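Local coordinates for protein uroporphyrinogen III synthase (PDB 1WCW) that probably catalyses the conversion of hydroxymethylbilane to uroporphyrinogen III, a ring-closing step in the biosynthesis of tetrapyrroles, at residues Gln194-Phe199 with Ala226-Glu231; Thr32-Pro37 with Gly182-Leu187; Lys235-Asp240 with Lys253-Lys258; Leu64-Val69 with Pro144-Ala149. One frame throughout, in Å; residues are numbered along the deposited sequence.

In the fold
From the N terminus, contact 2 opens first, on the edge strand 32-35, and closes only at 182-187, after the chain has made a long excursion. Nested inside that loop, contact 4 joins 64-69 to 144-149 within the domain built on the mixed sheet, its centre about 32 Å from the centre of contact 2. The chain then returns to the five-stranded parallel sheet, where contacts 1 and 3 follow in series, each closing a short loop. Contact 1 pairs two helices beside the sheet and touches contact 2 through Leu-198 and Leu-187; contact 3 sets the last helix against the other edge strand and meets contact 1 where Ala-226 packs on Val-239.

Contact 1: residues Gln194-Phe199 with Ala226-Glu231; sequences QVEFLF and ADALRE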
loop_
_atom_site.group_PDB
_atom_site.type_symbol
_atom_site.label_atom_id
_atom_site.label_comp_id
_atom_site.label_asym_id
_atom_site.label_seq_id
_atom_site.Cartn_x
_atom_site.Cartn_y
_atom_site.Cartn_z
ATOM N N GLN A 194 -1.159 4.567 4.061
ATOM C CA GLN A 194 -1.480 5.121 5.384
ATOM C C GLN A 194 -1.075 6.611 5.428
ATOM O O GLN A 194 -1.772 7.403 6.058
ATOM C CB GLN A 194 -0.671 4.387 6.453
ATOM C CG GLN A 194 -1.248 2.982 6.619
ATOM C CD GLN A 194 -0.304 1.962 7.130
ATOM O OE1 GLN A 194 0.757 2.289 7.584
ATOM N NE2 GLN A 194 -0.710 0.706 7.086
ATOM N N VAL A 195 0.030 6.976 4.769
ATOM C CA VAL A 195 0.443 8.378 4.693
ATOM C C VAL A 195 -0.625 9.111 3.911
ATOM O O VAL A 195 -1.035 10.194 4.338
ATOM C CB VAL A 195 1.804 8.489 3.924
ATOM C CG1 VAL A 195 2.196 9.970 3.808
ATOM C CG2 VAL A 195 2.902 7.735 4.671
ATOM N N GLU A 196 -1.089 8.565 2.779
ATOM C CA GLU A 196 -2.054 9.248 1.942
ATOM C C GLU A 196 -3.349 9.418 2.680
ATOM O O GLU A 196 -3.926 10.528 2.690
ATOM C CB GLU A 196 -2.291 8.452 0.642
ATOM C CG GLU A 196 -1.060 8.141 -0.228
ATOM C CD GLU A 196 -0.309 9.347 -0.755
ATOM O OE1 GLU A 196 0.843 9.135 -1.236
ATOM O OE2 GLU A 196 -0.800 10.493 -0.711
ATOM N N PHE A 197 -3.822 8.407 3.417
ATOM C CA PHE A 197 -5.084 8.553 4.139
ATOM C C PHE A 197 -4.984 9.578 5.237
ATOM O O PHE A 197 -5.922 10.361 5.451
ATOM C CB PHE A 197 -5.518 7.211 4.746
ATOM C CG PHE A 197 -6.071 6.199 3.744
ATOM C CD1 PHE A 197 -6.073 4.849 4.081
ATOM C CD2 PHE A 197 -6.605 6.535 2.559
ATOM C CE1 PHE A 197 -6.631 3.870 3.216
ATOM C CE2 PHE A 197 -7.175 5.509 1.712
ATOM C CZ PHE A 197 -7.175 4.211 2.075
ATOM N N LEU A 198 -3.868 9.588 6.004
ATOM C CA LEU A 198 -3.739 10.599 7.048
ATOM C C LEU A 198 -3.774 11.992 6.483
ATOM O O LEU A 198 -4.539 12.846 6.999
ATOM C CB LEU A 198 -2.421 10.309 7.783
ATOM C CG LEU A 198 -2.108 11.339 8.852
ATOM C CD1 LEU A 198 -3.185 11.386 9.964
ATOM C CD2 LEU A 198 -0.776 10.997 9.514
ATOM N N PHE A 199 -2.971 12.283 5.469
ATOM C CA PHE A 199 -2.968 13.647 4.947
ATOM C C PHE A 199 -4.217 13.967 4.199
ATOM O O PHE A 199 -4.640 15.165 4.303
ATOM C CB PHE A 199 -1.740 13.861 4.045
ATOM C CG PHE A 199 -0.526 14.309 4.807
ATOM C CD1 PHE A 199 0.392 13.431 5.306
ATOM C CD2 PHE A 199 -0.386 15.665 5.108
ATOM C CE1 PHE A 199 1.459 13.886 6.099
ATOM C CE2 PHE A 199 0.673 16.127 5.908
ATOM C CZ PHE A 199 1.573 15.254 6.378
ATOM N N ALA A 226 8.361 6.113 2.541
ATOM C CA ALA A 226 9.082 7.309 2.784
ATOM C C ALA A 226 8.825 8.311 1.693
ATOM O O ALA A 226 8.699 9.520 1.982
ATOM C CB ALA A 226 10.586 6.976 2.825
ATOM N N ASP A 227 8.738 7.893 0.429
ATOM C CA ASP A 227 8.487 8.819 -0.647
ATOM C C ASP A 227 7.106 9.395 -0.552
ATOM O O ASP A 227 6.927 10.566 -0.912
ATOM C CB ASP A 227 8.767 8.161 -2.033
ATOM C CG ASP A 227 10.274 7.998 -2.327
ATOM O OD1 ASP A 227 10.634 7.176 -3.198
ATOM O OD2 ASP A 227 11.102 8.701 -1.716
ATOM N N ALA A 228 6.114 8.697 -0.025
ATOM C CA ALA A 228 4.817 9.264 0.156
ATOM C C ALA A 228 4.877 10.415 1.178
ATOM O O ALA A 228 4.214 11.452 0.975
ATOM C CB ALA A 228 3.824 8.201 0.594
ATOM N N LEU A 229 5.599 10.227 2.263
ATOM C CA LEU A 229 5.768 11.325 3.207
ATOM C C LEU A 229 6.410 12.516 2.558
ATOM O O LEU A 229 6.000 13.692 2.748
ATOM C CB LEU A 229 6.603 10.821 4.394
ATOM C CG LEU A 229 5.780 9.986 5.391
ATOM C CD1 LEU A 229 6.701 9.196 6.286
ATOM C CD2 LEU A 229 4.878 10.886 6.282
ATOM N N ARG A 230 7.471 12.250 1.783
ATOM C CA ARG A 230 8.201 13.366 1.154
ATOM C C ARG A 230 7.312 14.133 0.185
ATOM O O ARG A 230 7.432 15.366 0.103
ATOM C CB ARG A 230 9.467 12.846 0.427
ATOM C CG ARG A 230 10.550 12.332 1.399
ATOM C CD ARG A 230 11.602 11.445 0.702
ATOM N NE ARG A 230 12.164 11.932 -0.529
ATOM C CZ ARG A 230 13.403 12.426 -0.657
ATOM N NH1 ARG A 230 13.855 12.815 -1.848
ATOM N NH2 ARG A 230 14.172 12.568 0.403
ATOM N N GLU A 231 6.424 13.474 -0.516
ATOM C CA GLU A 231 5.519 14.161 -1.461
ATOM C C GLU A 231 4.570 15.081 -0.695
ATOM O O GLU A 231 4.050 16.041 -1.293
ATOM C CB GLU A 231 4.715 13.143 -2.253
ATOM C CG GLU A 231 5.515 12.209 -3.185
ATOM C CD GLU A 231 4.595 11.142 -3.790
ATOM O OE1 GLU A 231 3.529 11.524 -4.332
ATOM O OE2 GLU A 231 4.908 9.921 -3.709
HETATM O O HOH W 1 2.559 11.141 -1.438
#
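Val-195 and Leu-229 join two helices of a doubly wound alpha/beta domain, 192-201 and 223-231, both of which also pack on Phe-189 of the parallel sheet. The helices run in nearly the same direction, 27° apart, and their axes approach to 9.3 Å. Val-195 fills the space between them. Its CB sits 3.9 Å from Ala-228 CB, the methyl facing it directly. With CG1 anti to the backbone N (chi1 178°), both methyls face the partner helix: CG2 meets Leu-229 CG at 3.7 Å, the two side chains crossing at about a right angle, while CG1 lies 3.8 Å from Leu-229 CD2. Glu-196 bends at chi2 (-61°) and so brings its carboxylate over to the methyl of Ala-228, with OE1 3.6 Å from Ala-228 CB. A water donates one hydrogen to Glu-196 OE1 (2.6 Å) and the other to Ala-228 O (2.9 Å). The second carboxylate oxygen, OE2, accepts from NE1 of Trp-232, whose ring stacks with Phe-199. An apolar seam is thus bordered by a water that gives both its hydrogens to acceptors on different helices, while the carboxylate is fixed through both oxygens.

Contact 2: residues Thr32-Pro37 with Gly182-Leu187; sequences TPLLFP and GEVDAL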
loop_
_atom_site.group_PDB
_atom_site.type_symbol
_atom_site.label_atom_id
_atom_site.label_comp_id
_atom_site.label_asym_id
_atom_site.label_seq_id
_atom_site.Cartn_x
_atom_site.Cartn_y
_atom_site.Cartn_z
ATOM N N THR A 32 6.467 3.089 24.754
ATOM C CA THR A 32 5.027 3.046 25.086
ATOM C C THR A 32 4.333 3.034 23.676
ATOM O O THR A 32 4.335 4.081 22.987
ATOM C CB THR A 32 4.592 4.288 25.833
ATOM O OG1 THR A 32 5.264 4.268 27.100
ATOM C CG2 THR A 32 3.072 4.250 26.059
ATOM N N PRO A 33 3.665 1.933 23.310
ATOM C CA PRO A 33 2.998 1.872 22.008
ATOM C C PRO A 33 1.600 2.431 22.039
ATOM O O PRO A 33 0.875 2.272 23.029
ATOM C CB PRO A 33 2.973 0.396 21.684
ATOM C CG PRO A 33 2.939 -0.283 23.046
ATOM C CD PRO A 33 3.682 0.592 23.984
ATOM N N LEU A 34 1.226 3.145 20.996
ATOM C CA LEU A 34 -0.163 3.624 20.825
ATOM C C LEU A 34 -0.637 3.183 19.468
ATOM O O LEU A 34 0.110 3.308 18.467
ATOM C CB LEU A 34 -0.258 5.111 20.897
ATOM C CG LEU A 34 0.157 5.665 22.273
ATOM C CD1 LEU A 34 0.234 7.217 22.202
ATOM C CD2 LEU A 34 -0.885 5.259 23.311
ATOM N N LEU A 35 -1.860 2.718 19.347
ATOM C CA LEU A 35 -2.388 2.199 18.103
ATOM C C LEU A 35 -3.389 3.154 17.566
ATOM O O LEU A 35 -4.447 3.353 18.155
ATOM C CB LEU A 35 -3.070 0.828 18.314
ATOM C CG LEU A 35 -2.187 -0.231 18.999
ATOM C CD1 LEU A 35 -3.010 -1.514 19.202
ATOM C CD2 LEU A 35 -0.950 -0.517 18.155
ATOM N N PHE A 36 -3.063 3.722 16.404
ATOM C CA PHE A 36 -3.918 4.688 15.705
ATOM C C PHE A 36 -4.075 4.269 14.236
ATOM O O PHE A 36 -3.486 4.925 13.349
ATOM C CB PHE A 36 -3.339 6.120 15.837
ATOM C CG PHE A 36 -3.496 6.698 17.214
ATOM C CD1 PHE A 36 -2.422 6.875 18.072
ATOM C CD2 PHE A 36 -4.747 7.111 17.643
ATOM C CE1 PHE A 36 -2.640 7.476 19.342
ATOM C CE2 PHE A 36 -4.912 7.683 18.896
ATOM C CZ PHE A 36 -3.852 7.857 19.732
ATOM N N PRO A 37 -4.850 3.220 13.957
ATOM C CA PRO A 37 -5.007 2.821 12.552
ATOM C C PRO A 37 -5.690 3.913 11.756
ATOM O O PRO A 37 -6.614 4.580 12.229
ATOM C CB PRO A 37 -5.879 1.564 12.595
ATOM C CG PRO A 37 -6.513 1.610 13.961
ATOM C CD PRO A 37 -5.546 2.307 14.894
ATOM N N GLY A 182 0.902 16.745 20.986
ATOM C CA GLY A 182 2.219 16.408 21.484
ATOM C C GLY A 182 2.073 15.114 22.269
ATOM O O GLY A 182 2.908 14.801 23.121
ATOM N N GLU A 183 1.004 14.359 21.972
ATOM C CA GLU A 183 0.708 13.127 22.674
ATOM C C GLU A 183 1.662 11.954 22.395
ATOM O O GLU A 183 1.771 11.029 23.212
ATOM C CB GLU A 183 -0.760 12.724 22.451
ATOM C CG GLU A 183 -1.238 11.412 23.109
ATOM C CD GLU A 183 -2.746 11.230 22.953
ATOM O OE1 GLU A 183 -3.353 11.883 22.070
ATOM O OE2 GLU A 183 -3.356 10.451 23.699
ATOM N N VAL A 184 2.402 12.030 21.288
ATOM C CA VAL A 184 3.370 10.990 20.932
ATOM C C VAL A 184 4.695 11.557 20.438
ATOM O O VAL A 184 4.767 12.709 20.026
ATOM C CB VAL A 184 2.760 10.009 19.936
ATOM C CG1 VAL A 184 2.604 10.586 18.613
ATOM C CG2 VAL A 184 3.578 8.817 19.851
ATOM N N ASP A 185 5.739 10.759 20.522
ATOM C CA ASP A 185 7.061 11.177 20.102
ATOM C C ASP A 185 7.427 10.775 18.683
ATOM O O ASP A 185 8.239 11.421 18.057
ATOM C CB ASP A 185 8.110 10.581 21.036
ATOM C CG ASP A 185 7.943 11.075 22.475
ATOM O OD1 ASP A 185 7.932 12.314 22.640
ATOM O OD2 ASP A 185 7.745 10.241 23.407
ATOM N N ALA A 186 6.822 9.695 18.211
ATOM C CA ALA A 186 7.108 9.194 16.867
ATOM C C ALA A 186 5.892 8.495 16.323
ATOM O O ALA A 186 5.028 8.037 17.134
ATOM C CB ALA A 186 8.292 8.247 16.887
ATOM N N LEU A 187 5.782 8.414 14.984
ATOM C CA LEU A 187 4.654 7.765 14.346
ATOM C C LEU A 187 5.201 6.886 13.267
ATOM O O LEU A 187 5.915 7.381 12.379
ATOM C CB LEU A 187 3.681 8.810 13.769
ATOM C CG LEU A 187 2.637 8.234 12.842
ATOM C CD1 LEU A 187 1.696 7.288 13.523
ATOM C CD2 LEU A 187 1.790 9.471 12.300
#
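Leu-34 makes the apolar part of this contact, through a single methyl. Its CD1 stands 4.4 Å from Val-184 CG2, a loose van der Waals approach, and the same methyl lies 4.2 Å from the backbone oxygen Glu-183 O. The extended end of the leucine explains the reach: with CD1 anti to CA (chi2 172°), that branch is carried out toward 182-187, while CD2 turns off to the side. The aliphatic part of Glu-183 borders the methyl, its CG 4.5 Å from Leu-34 CD1. Phe-36 points the same way as Leu-34 and comes no nearer than 4.7 Å, between its CZ and Glu-183 OE1; its ring also packs on Leu-175 and Ala-178 of helix 169-181.

Segment 182-187 leads into strand 186-189, with Glu-183 and Val-184 in the approach to it. In the parallel sheet, of order 2-1-3-4-5 as in flavodoxin-like folds, strand 10-13 runs between edge strand 32-35 and strand 186-189. Leu-34 bonds through its backbone to Val-11 and Tyr-13 of that middle strand, while Val-184 rests its side chain on Arg-10 and Ala-12. The CA atoms of Leu-34 and Val-184 are 8.2 Å apart.

Polar groups work around this contact rather than through it. Gly-182, with positive phi, closes helix 169-181 in a Schellman motif and turns the chain toward the sheet. Glu-183 OE1 forms a salt bridge with Arg-181 NH2, and Asp-185 OD2 accepts from the backbone N of Arg-10, fixing the approach to strand 186-189.

Contact 3: residues Lys235-Asp240 with Lys253-Lys258; sequences KPFYVD and KRALQK
Asp-240 OD1 accepts a 2.9 Å hydrogen bond from the hydroxyl OH of Tyr-238, on its anti lone pair, and is also bonded to Ser-247 OG; OD2 of the same carboxylate is bonded to Thr-242 OG1. These bonds restrain the outer end of the tyrosine, whose CD1 lies against the helix at 4.1 Å from Ala-255 CB. The same methyl meets Phe-237 CE2, also at 4.1 Å, and is thus shared by two aromatic rings of consecutive residues. In a regular strand such neighbours would point to opposite sides; here Phe-237 has a helical backbone conformation (psi -39°), and both residues set CG anti to the backbone N. The contact lays helix 245-260, the last of the chain, against edge strand 238-240 of the parallel sheet and the turn leading into it. One residue on from Ala-255, Leu-256 N approaches the edge of the Phe-237 ring, near its plane, 4.2 Å from CE2. Leu-256 CD1 lies 4.5 Å from Phe-237 CZ, at the margin of the packing. Lys-217 of the adjacent strand serves both sides, as a cation-pi partner of Phe-237 and as a surface touched by Leu-256.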
loop_
_atom_site.group_PDB
_atom_site.type_symbol
_atom_site.label_atom_id
_atom_site.label_comp_id
_atom_site.label_asym_id
_atom_site.label_seq_id
_atom_site.Cartn_x
_atom_site.Cartn_y
_atom_site.Cartn_z
ATOM N N LYS A 235 9.845 14.964 5.852
ATOM C CA LYS A 235 10.985 14.104 5.700
ATOM C C LYS A 235 11.022 13.070 6.843
ATOM O O LYS A 235 11.096 13.454 8.025
ATOM C CB LYS A 235 12.278 14.966 5.776
ATOM C CG LYS A 235 13.553 14.150 5.605
ATOM C CD LYS A 235 14.759 15.037 5.877
ATOM C CE LYS A 235 16.034 14.270 5.969
ATOM N NZ LYS A 235 16.103 13.529 7.250
ATOM N N PRO A 236 10.980 11.772 6.562
ATOM C CA PRO A 236 11.020 10.775 7.650
ATOM C C PRO A 236 12.280 10.919 8.449
ATOM O O PRO A 236 13.384 11.177 7.871
ATOM C CB PRO A 236 11.035 9.444 6.962
ATOM C CG PRO A 236 10.634 9.720 5.556
ATOM C CD PRO A 236 10.903 11.155 5.239
ATOM N N PHE A 237 12.193 10.726 9.752
ATOM C CA PHE A 237 13.362 10.775 10.586
ATOM C C PHE A 237 14.129 9.474 10.339
ATOM O O PHE A 237 15.385 9.444 10.409
ATOM C CB PHE A 237 12.927 10.831 12.079
ATOM C CG PHE A 237 14.078 10.805 13.046
ATOM C CD1 PHE A 237 14.825 11.952 13.250
ATOM C CD2 PHE A 237 14.395 9.626 13.722
ATOM C CE1 PHE A 237 15.905 11.937 14.137
ATOM C CE2 PHE A 237 15.486 9.587 14.618
ATOM C CZ PHE A 237 16.227 10.758 14.812
ATOM N N TYR A 238 13.483 8.341 10.178
ATOM C CA TYR A 238 14.138 7.042 9.983
ATOM C C TYR A 238 13.334 6.212 8.992
ATOM O O TYR A 238 12.088 6.170 9.032
ATOM C CB TYR A 238 14.201 6.340 11.324
ATOM C CG TYR A 238 14.805 4.983 11.310
ATOM C CD1 TYR A 238 16.186 4.798 11.276
ATOM C CD2 TYR A 238 14.003 3.876 11.208
ATOM C CE1 TYR A 238 16.717 3.446 11.089
ATOM C CE2 TYR A 238 14.502 2.593 11.041
ATOM C CZ TYR A 238 15.848 2.408 10.971
ATOM O OH TYR A 238 16.208 1.082 10.734
ATOM N N VAL A 239 14.031 5.559 8.056
ATOM C CA VAL A 239 13.425 4.699 7.051
ATOM C C VAL A 239 14.005 3.284 7.173
ATOM O O VAL A 239 15.244 3.121 7.046
ATOM C CB VAL A 239 13.630 5.199 5.631
ATOM C CG1 VAL A 239 12.970 4.274 4.603
ATOM C CG2 VAL A 239 13.099 6.610 5.507
ATOM N N ASP A 240 13.164 2.303 7.390
ATOM C CA ASP A 240 13.621 0.902 7.507
ATOM C C ASP A 240 13.309 0.165 6.204
ATOM O O ASP A 240 12.221 0.258 5.661
ATOM C CB ASP A 240 12.907 0.209 8.597
ATOM C CG ASP A 240 13.558 -1.082 8.948
ATOM O OD1 ASP A 240 14.514 -1.084 9.754
ATOM O OD2 ASP A 240 13.090 -2.071 8.405
ATOM N N LYS A 253 15.405 3.362 17.623
ATOM C CA LYS A 253 15.993 3.537 18.964
ATOM C C LYS A 253 17.481 3.912 18.878
ATOM O O LYS A 253 17.915 4.886 19.555
ATOM C CB LYS A 253 15.802 2.209 19.680
ATOM C CG LYS A 253 16.175 2.231 21.142
ATOM C CD LYS A 253 15.735 0.858 21.732
ATOM C CE LYS A 253 16.158 0.743 23.157
ATOM N NZ LYS A 253 15.112 1.330 24.022
ATOM N N ARG A 254 18.218 3.232 18.025
ATOM C CA ARG A 254 19.626 3.550 17.889
ATOM C C ARG A 254 19.834 4.933 17.271
ATOM O O ARG A 254 20.668 5.709 17.708
ATOM C CB ARG A 254 20.282 2.449 17.069
ATOM C CG ARG A 254 21.775 2.687 16.898
ATOM C CD ARG A 254 22.341 1.487 16.177
ATOM N NE ARG A 254 23.792 1.600 15.970
ATOM C CZ ARG A 254 24.695 1.314 16.898
ATOM N NH1 ARG A 254 26.011 1.451 16.587
ATOM N NH2 ARG A 254 24.321 0.882 18.084
ATOM N N ALA A 255 19.062 5.263 16.231
ATOM C CA ALA A 255 19.166 6.562 15.572
ATOM C C ALA A 255 18.871 7.694 16.503
ATOM O O ALA A 255 19.593 8.691 16.525
ATOM C CB ALA A 255 18.200 6.569 14.372
ATOM N N LEU A 256 17.878 7.501 17.324
ATOM C CA LEU A 256 17.488 8.497 18.269
ATOM C C LEU A 256 18.653 8.719 19.293
ATOM O O LEU A 256 19.129 9.837 19.581
ATOM C CB LEU A 256 16.194 8.033 18.934
ATOM C CG LEU A 256 15.519 9.004 19.886
ATOM C CD1 LEU A 256 15.102 10.262 19.102
ATOM C CD2 LEU A 256 14.315 8.336 20.479
ATOM N N GLN A 257 19.194 7.605 19.804
ATOM C CA GLN A 257 20.250 7.768 20.789
ATOM C C GLN A 257 21.540 8.339 20.208
ATOM O O GLN A 257 22.253 9.098 20.885
ATOM C CB GLN A 257 20.505 6.439 21.481
ATOM C CG GLN A 257 21.306 6.718 22.756
ATOM C CD GLN A 257 20.442 7.079 23.944
ATOM O OE1 GLN A 257 20.488 6.414 24.982
ATOM N NE2 GLN A 257 19.630 8.124 23.809
ATOM N N LYS A 258 21.865 7.976 18.983
ATOM C CA LYS A 258 23.049 8.487 18.317
ATOM C C LYS A 258 23.002 9.975 18.265
ATOM O O LYS A 258 24.037 10.636 18.335
ATOM C CB LYS A 258 23.112 7.969 16.889
ATOM C CG LYS A 258 24.145 6.954 16.651
ATOM C CD LYS A 258 24.150 5.898 17.637
ATOM C CE LYS A 258 25.366 4.985 17.421
ATOM N NZ LYS A 258 25.717 4.734 15.974
#

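Contact 4: residues Leu64-Val69 with Pro144-Ala149; sequences LATTGV and PLLENA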
loop_
_atom_site.group_PDB
_atom_site.type_symbol
_atom_site.label_atom_id
_atom_site.label_comp_id
_atom_site.label_asym_id
_atom_site.label_seq_id
_atom_site.Cartn_x
_atom_site.Cartn_y
_atom_site.Cartn_z
ATOM N N LEU A 64 -2.181 -6.176 -15.258
ATOM C CA LEU A 64 -1.363 -5.410 -14.356
ATOM C C LEU A 64 -1.793 -5.658 -12.892
ATOM O O LEU A 64 -2.942 -5.264 -12.482
ATOM C CB LEU A 64 -1.433 -3.928 -14.716
ATOM C CG LEU A 64 -0.310 -3.001 -14.184
ATOM C CD1 LEU A 64 -0.445 -1.693 -14.945
ATOM C CD2 LEU A 64 -0.369 -2.765 -12.681
ATOM N N ALA A 65 -0.928 -6.313 -12.144
ATOM C CA ALA A 65 -1.170 -6.593 -10.734
ATOM C C ALA A 65 -0.498 -5.539 -9.871
ATOM O O ALA A 65 0.695 -5.296 -10.061
ATOM C CB ALA A 65 -0.561 -7.973 -10.370
ATOM N N THR A 66 -1.227 -5.034 -8.876
ATOM C CA THR A 66 -0.664 -4.062 -7.981
ATOM C C THR A 66 -0.360 -4.627 -6.634
ATOM O O THR A 66 0.598 -4.130 -5.994
ATOM C CB THR A 66 -1.580 -2.833 -7.820
ATOM O OG1 THR A 66 -2.886 -3.237 -7.342
ATOM C CG2 THR A 66 -1.739 -2.080 -9.141
ATOM N N THR A 67 -1.063 -5.654 -6.158
ATOM C CA THR A 67 -0.784 -6.213 -4.860
ATOM C C THR A 67 -0.843 -7.737 -4.859
ATOM O O THR A 67 -1.537 -8.385 -5.704
ATOM C CB THR A 67 -1.741 -5.693 -3.786
ATOM O OG1 THR A 67 -3.086 -6.146 -4.058
ATOM C CG2 THR A 67 -1.758 -4.168 -3.750
ATOM N N GLY A 68 -0.108 -8.356 -3.919
ATOM C CA GLY A 68 -0.115 -9.809 -3.812
ATOM C C GLY A 68 -1.465 -10.279 -3.358
ATOM O O GLY A 68 -1.970 -11.287 -3.886
ATOM N N VAL A 69 -2.028 -9.597 -2.368
ATOM C CA VAL A 69 -3.358 -9.910 -1.861
ATOM C C VAL A 69 -4.367 -9.875 -3.009
ATOM O O VAL A 69 -5.232 -10.750 -3.125
ATOM C CB VAL A 69 -3.806 -8.910 -0.758
ATOM C CG1 VAL A 69 -5.258 -9.164 -0.356
ATOM C CG2 VAL A 69 -2.897 -9.095 0.445
ATOM N N PRO A 144 -4.862 7.085 -10.893
ATOM C CA PRO A 144 -5.007 7.810 -12.152
ATOM C C PRO A 144 -3.821 7.865 -13.094
ATOM O O PRO A 144 -4.019 7.886 -14.311
ATOM C CB PRO A 144 -5.469 9.204 -11.700
ATOM C CG PRO A 144 -4.799 9.367 -10.389
ATOM C CD PRO A 144 -4.969 7.965 -9.729
ATOM N N LEU A 145 -2.621 7.871 -12.540
ATOM C CA LEU A 145 -1.459 7.905 -13.424
ATOM C C LEU A 145 -1.428 6.629 -14.261
ATOM O O LEU A 145 -1.254 6.661 -15.508
ATOM C CB LEU A 145 -0.204 8.099 -12.577
ATOM C CG LEU A 145 1.102 8.285 -13.331
ATOM C CD1 LEU A 145 2.160 8.833 -12.380
ATOM C CD2 LEU A 145 1.531 6.990 -13.873
ATOM N N LEU A 146 -1.685 5.486 -13.633
ATOM C CA LEU A 146 -1.669 4.223 -14.309
ATOM C C LEU A 146 -2.809 4.113 -15.252
ATOM O O LEU A 146 -2.643 3.630 -16.386
ATOM C CB LEU A 146 -1.712 3.101 -13.268
ATOM C CG LEU A 146 -0.872 1.865 -13.408
ATOM C CD1 LEU A 146 0.559 2.233 -13.878
ATOM C CD2 LEU A 146 -0.781 1.184 -12.016
ATOM N N GLU A 147 -4.021 4.483 -14.802
ATOM C CA GLU A 147 -5.169 4.356 -15.650
ATOM C C GLU A 147 -5.102 5.180 -16.902
ATOM O O GLU A 147 -5.420 4.722 -17.988
ATOM C CB GLU A 147 -6.458 4.687 -14.887
ATOM C CG GLU A 147 -6.796 3.522 -14.017
ATOM C CD GLU A 147 -8.305 3.291 -13.815
ATOM O OE1 GLU A 147 -9.130 3.373 -14.767
ATOM O OE2 GLU A 147 -8.682 2.978 -12.684
ATOM N N ASN A 148 -4.586 6.378 -16.749
ATOM C CA ASN A 148 -4.435 7.244 -17.876
ATOM C C ASN A 148 -3.314 6.728 -18.787
ATOM O O ASN A 148 -3.453 6.754 -20.039
ATOM C CB ASN A 148 -4.161 8.667 -17.387
ATOM C CG ASN A 148 -5.415 9.334 -16.883
ATOM O OD1 ASN A 148 -6.397 9.430 -17.611
ATOM N ND2 ASN A 148 -5.398 9.794 -15.641
ATOM N N ALA A 149 -2.197 6.266 -18.204
ATOM C CA ALA A 149 -1.132 5.731 -19.069
ATOM C C ALA A 149 -1.606 4.499 -19.872
ATOM O O ALA A 149 -1.281 4.369 -21.059
ATOM C CB ALA A 149 0.055 5.375 -18.250
#
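Leu-64 and Leu-146 reach toward each other and meet tip to tip. The tightest approach, 3.9 Å, is between Leu-64 CD1 and Leu-146 CG; alongside it Leu-64 CD2 stands 4.0 Å from Leu-146 CD2. The methyl of Thr-66 adds a weaker touch, its CG2 4.5 Å from Leu-146 CD2. Leu-64 holds CG roughly anti to its own N (chi1 -161°), which sends both methyls toward the helix. The nearest CA atoms, those of Leu-64 and Leu-146, are 9.6 Å apart, and side chains span the gap. Around the pair, Leu-123 packs against both leucines and Ser-120 against Leu-146. The contact sets helix 144-152 against strand 62-65 of the mixed sheet, at the turn where that strand gives way to helix 68-80. Thr-67 is the N-cap of this helix, its OG1 bonded to Gly-70 N and also to Gln-137 OE1 and Tyr-163 OH. Adjacent strand 132-137 positions the first shell: Leu-64 pairs through its backbone with Ala-135 and Gln-137, and Thr-66 OG1 is bonded to Gln-137 O. A glycerol, probably from the crystallisation liquor, lies about 5 Å from the side chain of Leu-146.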